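Local atomic coordinates of ribulose bisphosphate carboxylase (Pyrococcus horikoshii, PDB entry 2D69), a protein that catalyses, as a form III Rubisco, the carboxylation of ribulose 1,5-bisphosphate to two 3-phosphoglycerates, probably within an archaeal AMP degradation pathway. Residues A[249-253]-A[254-258]; A[410-413]-A[414-418]. One frame throughout, in Å; residues are numbered along the deposited sequence.

Contact 1: residues A[249-253]-A[254-258]; sequences VMIDI and VVAGW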
ATOM      1  N   VAL A 249      27.397   5.904   5.732  1.00 12.35           N
ATOM      2  CA  VAL A 249      27.475   6.013   4.282  1.00 12.53           C
ATOM      3  C   VAL A 249      28.331   7.205   3.948  1.00 13.77           C
ATOM      4  O   VAL A 249      28.370   8.197   4.697  1.00 14.20           O
ATOM      5  CB  VAL A 249      26.063   6.128   3.640  1.00 11.94           C
ATOM      6  CG1 VAL A 249      25.262   4.922   3.982  1.00 12.84           C
ATOM      7  CG2 VAL A 249      25.292   7.357   4.140  1.00  9.68           C
ATOM      8  N   MET A 250      28.966   7.133   2.774  1.00 12.84           N
ATOM      9  CA  MET A 250      29.773   8.173   2.238  1.00 13.71           C
ATOM     10  C   MET A 250      29.028   8.760   1.041  1.00 13.13           C
ATOM     11  O   MET A 250      28.470   8.029   0.212  1.00 13.80           O
ATOM     12  CB  MET A 250      31.116   7.614   1.775  1.00 13.47           C
ATOM     13  CG  MET A 250      31.840   8.511   0.703  1.00 18.33           C
ATOM     14  SD  MET A 250      33.497   7.827   0.406  1.00 24.47           S
ATOM     15  CE  MET A 250      33.691   8.360  -1.193  1.00 20.11           C
ATOM     16  N   ILE A 251      28.993  10.065   0.979  1.00 13.12           N
ATOM     17  CA  ILE A 251      28.366  10.750  -0.134  1.00 14.01           C
ATOM     18  C   ILE A 251      29.364  11.778  -0.657  1.00 15.06           C
ATOM     19  O   ILE A 251      29.933  12.519   0.121  1.00 16.95           O
ATOM     20  CB  ILE A 251      27.065  11.432   0.311  1.00 13.52           C
ATOM     21  CG1 ILE A 251      26.050  10.414   0.874  1.00 16.32           C
ATOM     22  CG2 ILE A 251      26.409  12.155  -0.848  1.00 16.85           C
ATOM     23  CD1 ILE A 251      24.772  11.044   1.434  1.00 19.00           C
ATOM     24  N   ASP A 252      29.554  11.807  -1.963  1.00 15.32           N
ATOM     25  CA  ASP A 252      30.267  12.841  -2.671  1.00 16.96           C
ATOM     26  C   ASP A 252      29.311  14.062  -2.758  1.00 15.69           C
ATOM     27  O   ASP A 252      28.509  14.157  -3.676  1.00 15.41           O
ATOM     28  CB  ASP A 252      30.670  12.441  -4.120  1.00 16.89           C
ATOM     29  CG  ASP A 252      31.612  11.224  -4.223  1.00 22.29           C
ATOM     30  OD1 ASP A 252      32.218  10.807  -3.187  1.00 24.02           O
ATOM     31  OD2 ASP A 252      31.813  10.614  -5.343  1.00 25.56           O
ATOM     32  N   ILE A 253      29.357  14.966  -1.788  1.00 14.96           N
ATOM     33  CA  ILE A 253      28.259  15.904  -1.629  1.00 14.81           C
ATOM     34  C   ILE A 253      28.269  17.026  -2.617  1.00 14.88           C
ATOM     35  O   ILE A 253      27.234  17.585  -2.856  1.00 14.30           O
ATOM     36  CB  ILE A 253      28.139  16.489  -0.198  1.00 14.29           C
ATOM     37  CG1 ILE A 253      29.312  17.422   0.147  1.00 14.52           C
ATOM     38  CG2 ILE A 253      28.008  15.387   0.830  1.00 15.93           C
ATOM     39  CD1 ILE A 253      29.116  18.134   1.405  1.00 16.69           C
ATOM     40  N   VAL A 254      29.422  17.378  -3.143  1.00 14.80           N
ATOM     41  CA  VAL A 254      29.481  18.457  -4.132  1.00 16.22           C
ATOM     42  C   VAL A 254      29.006  17.973  -5.503  1.00 16.40           C
ATOM     43  O   VAL A 254      28.230  18.648  -6.167  1.00 19.18           O
ATOM     44  CB  VAL A 254      30.889  19.111  -4.223  1.00 15.46           C
ATOM     45  CG1 VAL A 254      30.910  20.303  -5.298  1.00 17.42           C
ATOM     46  CG2 VAL A 254      31.271  19.636  -2.892  1.00 17.19           C
ATOM     47  N   VAL A 255      29.482  16.824  -5.933  1.00 15.92           N
ATOM     48  CA  VAL A 255      29.044  16.212  -7.172  1.00 15.94           C
ATOM     49  C   VAL A 255      27.539  15.858  -7.099  1.00 15.15           C
ATOM     50  O   VAL A 255      26.799  16.091  -8.019  1.00 13.80           O
ATOM     51  CB  VAL A 255      29.809  14.884  -7.414  1.00 17.04           C
ATOM     52  CG1 VAL A 255      29.304  14.200  -8.600  1.00 17.28           C
ATOM     53  CG2 VAL A 255      31.348  15.135  -7.512  1.00 19.06           C
ATOM     54  N   ALA A 256      27.101  15.261  -6.005  1.00 14.06           N
ATOM     55  CA  ALA A 256      25.667  14.980  -5.845  1.00 15.11           C
ATOM     56  C   ALA A 256      24.761  16.223  -5.742  1.00 14.80           C
ATOM     57  O   ALA A 256      23.679  16.312  -6.355  1.00 14.51           O
ATOM     58  CB  ALA A 256      25.460  14.137  -4.618  1.00 14.90           C
ATOM     59  N   GLY A 257      25.171  17.148  -4.883  1.00 15.08           N
ATOM     60  CA  GLY A 257      24.531  18.444  -4.759  1.00 14.85           C
ATOM     61  C   GLY A 257      23.650  18.548  -3.510  1.00 13.96           C
ATOM     62  O   GLY A 257      23.306  17.562  -2.878  1.00 13.33           O
ATOM     63  N   TRP A 258      23.303  19.780  -3.192  1.00 13.82           N
ATOM     64  CA  TRP A 258      22.584  20.140  -1.977  1.00 13.72           C
ATOM     65  C   TRP A 258      21.189  19.541  -1.846  1.00 13.18           C
ATOM     66  O   TRP A 258      20.777  19.161  -0.735  1.00 14.24           O
ATOM     67  CB  TRP A 258      22.487  21.704  -1.892  1.00 13.02           C
ATOM     68  CG  TRP A 258      23.783  22.393  -1.714  1.00 11.82           C
ATOM     69  CD1 TRP A 258      24.313  23.344  -2.536  1.00 13.73           C
ATOM     70  CD2 TRP A 258      24.737  22.170  -0.691  1.00 14.57           C
ATOM     71  NE1 TRP A 258      25.557  23.697  -2.095  1.00 18.09           N
ATOM     72  CE2 TRP A 258      25.819  23.014  -0.934  1.00 16.88           C
ATOM     73  CE3 TRP A 258      24.767  21.356   0.445  1.00 18.40           C
ATOM     74  CZ2 TRP A 258      26.939  23.038  -0.132  1.00 21.21           C
ATOM     75  CZ3 TRP A 258      25.849  21.413   1.256  1.00 20.36           C
ATOM     76  CH2 TRP A 258      26.943  22.232   0.959  1.00 19.30           C
TER
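Asp252 O takes the N-H of Ala256 at 2.9 Å in a nearly straight bond (161° at the hydrogen), where strand 248-252 of the alpha/beta barrel ends and turns at once into the short helix 253-256. The methyl of Ala256 leans on the same oxygen, Ala256 CB to Asp252 O 3.2 Å, and also meets Ile251 CG2, more loosely, at 4.4 Å. Gly257 N then donates to Ile253 O at 2.9 Å, closing the last turn. With phi at 104°, Gly257 leaves the helix in a conformation where a side chain would collide with the oxygen of the peptide before it, and glycine fits easily.

The Asp252 carboxylate turns away from this backbone to lie beside Glu189, a predicted magnesium ligand, and His278, a predicted proton acceptor, so the turn sits at the edge of the presumed active site. The second subunit closes over the same region: its Ser103 packs on Asp252, its Val99 on Val255 and its Ser259 on Ala256.

The Ile253 side chain packs on Ala302 and Leu261, from helices 295-305 and 258-271. Its CG1 lies between the backbone N and the carbonyl carbon (chi1 68°), which swings Ile253 CG1 over the next peptide, 3.3 Å from Val254 N and 4.2 Å from Val254 CG2.

Contact 2: residues A[410-413]-A[414-418]; sequences PELK and KSLRE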
ATOM      1  N   PRO A 410      57.712  -3.473  15.476  1.00 19.30           N
ATOM      2  CA  PRO A 410      58.437  -3.731  14.217  1.00 18.94           C
ATOM      3  C   PRO A 410      57.827  -3.019  12.995  1.00 18.35           C
ATOM      4  O   PRO A 410      58.554  -2.615  12.080  1.00 16.62           O
ATOM      5  CB  PRO A 410      58.336  -5.260  14.056  1.00 18.95           C
ATOM      6  CG  PRO A 410      58.212  -5.755  15.480  1.00 19.80           C
ATOM      7  CD  PRO A 410      57.318  -4.727  16.149  1.00 19.32           C
ATOM      8  N   GLU A 411      56.508  -2.858  12.997  1.00 18.04           N
ATOM      9  CA  GLU A 411      55.823  -2.265  11.862  1.00 18.27           C
ATOM     10  C   GLU A 411      56.158  -0.787  11.792  1.00 17.89           C
ATOM     11  O   GLU A 411      56.470  -0.234  10.728  1.00 19.03           O
ATOM     12  CB  GLU A 411      54.312  -2.503  11.967  1.00 18.43           C
ATOM     13  CG  GLU A 411      53.916  -3.965  11.807  1.00 20.01           C
ATOM     14  CD  GLU A 411      53.991  -4.788  13.084  1.00 22.05           C
ATOM     15  OE1 GLU A 411      53.726  -5.989  12.970  1.00 26.91           O
ATOM     16  OE2 GLU A 411      54.290  -4.270  14.193  1.00 22.70           O
ATOM     17  N   LEU A 412      56.121  -0.140  12.942  1.00 17.02           N
ATOM     18  CA  LEU A 412      56.424   1.274  12.999  1.00 15.97           C
ATOM     19  C   LEU A 412      57.914   1.472  12.715  1.00 15.94           C
ATOM     20  O   LEU A 412      58.303   2.403  12.039  1.00 15.22           O
ATOM     21  CB  LEU A 412      56.006   1.852  14.357  1.00 14.95           C
ATOM     22  CG  LEU A 412      56.418   3.305  14.563  1.00 15.08           C
ATOM     23  CD1 LEU A 412      55.779   4.235  13.496  1.00 14.46           C
ATOM     24  CD2 LEU A 412      56.107   3.742  15.994  1.00 15.80           C
ATOM     25  N   LYS A 413      58.758   0.572  13.210  1.00 16.32           N
ATOM     26  CA  LYS A 413      60.200   0.670  12.935  1.00 16.80           C
ATOM     27  C   LYS A 413      60.466   0.641  11.417  1.00 17.26           C
ATOM     28  O   LYS A 413      61.223   1.456  10.917  1.00 17.26           O
ATOM     29  CB  LYS A 413      60.965  -0.440  13.666  1.00 16.82           C
ATOM     30  CG  LYS A 413      62.497  -0.222  13.795  1.00 16.38           C
ATOM     31  CD  LYS A 413      63.145  -1.459  14.377  1.00 17.88           C
ATOM     32  CE  LYS A 413      64.460  -1.168  15.069  1.00 20.41           C
ATOM     33  NZ  LYS A 413      65.260  -2.439  15.226  1.00 23.04           N
ATOM     34  N   LYS A 414      59.813  -0.259  10.679  1.00 17.95           N
ATOM     35  CA  LYS A 414      60.070  -0.392   9.234  1.00 18.19           C
ATOM     36  C   LYS A 414      59.560   0.813   8.465  1.00 17.60           C
ATOM     37  O   LYS A 414      60.165   1.236   7.479  1.00 15.94           O
ATOM     38  CB  LYS A 414      59.427  -1.648   8.641  1.00 18.97           C
ATOM     39  CG  LYS A 414      60.302  -2.383   7.608  1.00 23.77           C
ATOM     40  CD  LYS A 414      60.694  -3.764   8.136  1.00 28.36           C
ATOM     41  CE  LYS A 414      61.240  -4.700   7.058  1.00 29.21           C
ATOM     42  NZ  LYS A 414      62.346  -5.567   7.687  1.00 32.67           N
ATOM     43  N   SER A 415      58.424   1.342   8.912  1.00 17.09           N
ATOM     44  CA  SER A 415      57.800   2.469   8.274  1.00 17.04           C
ATOM     45  C   SER A 415      58.746   3.671   8.397  1.00 16.72           C
ATOM     46  O   SER A 415      58.944   4.389   7.434  1.00 16.96           O
ATOM     47  CB  SER A 415      56.431   2.753   8.944  1.00 16.70           C
ATOM     48  OG  SER A 415      55.835   3.940   8.446  1.00 18.52           O
ATOM     49  N   LEU A 416      59.283   3.902   9.587  1.00 16.21           N
ATOM     50  CA  LEU A 416      60.219   5.016   9.813  1.00 17.87           C
ATOM     51  C   LEU A 416      61.508   4.897   8.956  1.00 17.70           C
ATOM     52  O   LEU A 416      61.973   5.857   8.347  1.00 15.80           O
ATOM     53  CB  LEU A 416      60.587   5.113  11.310  1.00 18.00           C
ATOM     54  CG  LEU A 416      59.404   5.545  12.212  1.00 20.61           C
ATOM     55  CD1 LEU A 416      59.826   5.561  13.666  1.00 23.19           C
ATOM     56  CD2 LEU A 416      58.738   6.900  11.798  1.00 21.10           C
ATOM     57  N   ARG A 417      62.039   3.697   8.875  1.00 18.98           N
ATOM     58  CA  ARG A 417      63.249   3.461   8.101  1.00 21.76           C
ATOM     59  C   ARG A 417      62.967   3.753   6.608  1.00 22.91           C
ATOM     60  O   ARG A 417      63.761   4.418   5.955  1.00 22.46           O
ATOM     61  CB  ARG A 417      63.692   2.032   8.382  1.00 22.43           C
ATOM     62  CG  ARG A 417      65.019   1.575   7.823  1.00 27.50           C
ATOM     63  CD  ARG A 417      65.222   0.046   8.029  1.00 30.68           C
ATOM     64  NE  ARG A 417      64.992  -0.696   6.776  1.00 34.41           N
ATOM     65  CZ  ARG A 417      65.969  -1.000   5.893  1.00 34.56           C
ATOM     66  NH1 ARG A 417      67.219  -0.621   6.135  1.00 31.74           N
ATOM     67  NH2 ARG A 417      65.683  -1.664   4.767  1.00 34.73           N
ATOM     68  N   GLU A 418      61.799   3.347   6.095  1.00 24.01           N
ATOM     69  CA  GLU A 418      61.465   3.564   4.675  1.00 26.04           C
ATOM     70  C   GLU A 418      61.379   5.016   4.242  1.00 26.21           C
ATOM     71  O   GLU A 418      61.783   5.346   3.143  1.00 26.86           O
ATOM     72  CB  GLU A 418      60.119   2.952   4.290  1.00 26.70           C
ATOM     73  CG  GLU A 418      60.229   1.545   3.764  1.00 29.89           C
ATOM     74  CD  GLU A 418      60.890   1.406   2.394  1.00 33.11           C
ATOM     75  OE1 GLU A 418      60.695   2.303   1.508  1.00 32.87           O
ATOM     76  OE2 GLU A 418      61.582   0.352   2.211  1.00 34.58           O
TER
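Leu416 N donates to Leu412 O at 3.0 Å and 168°, the straightest of four consecutive backbone bonds that wind helix 410-422 through its first turns. Lys414 N reaches Pro410 O at the same length, while Ser415 N to Glu411 O and Arg417 N to Lys413 O are each 3.1 Å. Glu411 O is gripped twice, since His378 NE2 also donates to it, and the Glu411 side chain points the other way to form a salt bridge with Lys387 through OE2.

The apolar face is built from Leu412 and Leu416, one turn apart. Leu412 sets CG anti to its backbone N (chi1 174°), and Leu416 sets its own anti to the carbonyl carbon (chi1 -68°); the two side chains then run across each other at a slant, with Leu412 CD1 4.1 Å from Leu416 CG. Leu416 CG also rests 3.3 Å from Leu412 O, beside the bonded N-H. Leu412 continues onto Pro353 and Ala392, and Leu416 onto Leu402 and Asp403. Cut back to an alanine, Leu416 would lose CG and both methyls, which is likely to leave Leu412 CD1 without this partner and open a gap toward Leu402 and Asp403.

On the outer side the extended Lys413 and the bent Lys414 and Arg417 carry their charged ends away from the helix. One apolar flank against the protein and one charged flank outward make this an amphipathic helix, its leucines paired at i and i+4, packed on helices 382-398 and 402-405 in the C-terminal part of the chain.

Along the chain the two contacts come in series, neither nesting nor crossing, and because each is made within one unbroken run of residues, neither closes a long loop. Contact 1 comes first, where barrel strand 248-252 hands over, through its short helix, to helix 258-271. The chain then supplies the remaining barrel strands, 274-278, 309-311, 344-348 and 368-370, with their helices, before helices 382-398 and 402-405 lead into contact 2. The centres of contact 1 and contact 2 lie about 37 Å apart, and the nearest atoms of contact 1 and contact 2 about 24 Å. Contact 1 joins the barrel to the second subunit, whereas contact 2 belongs to the C-terminal helices, where no other chain of the assembly touches it.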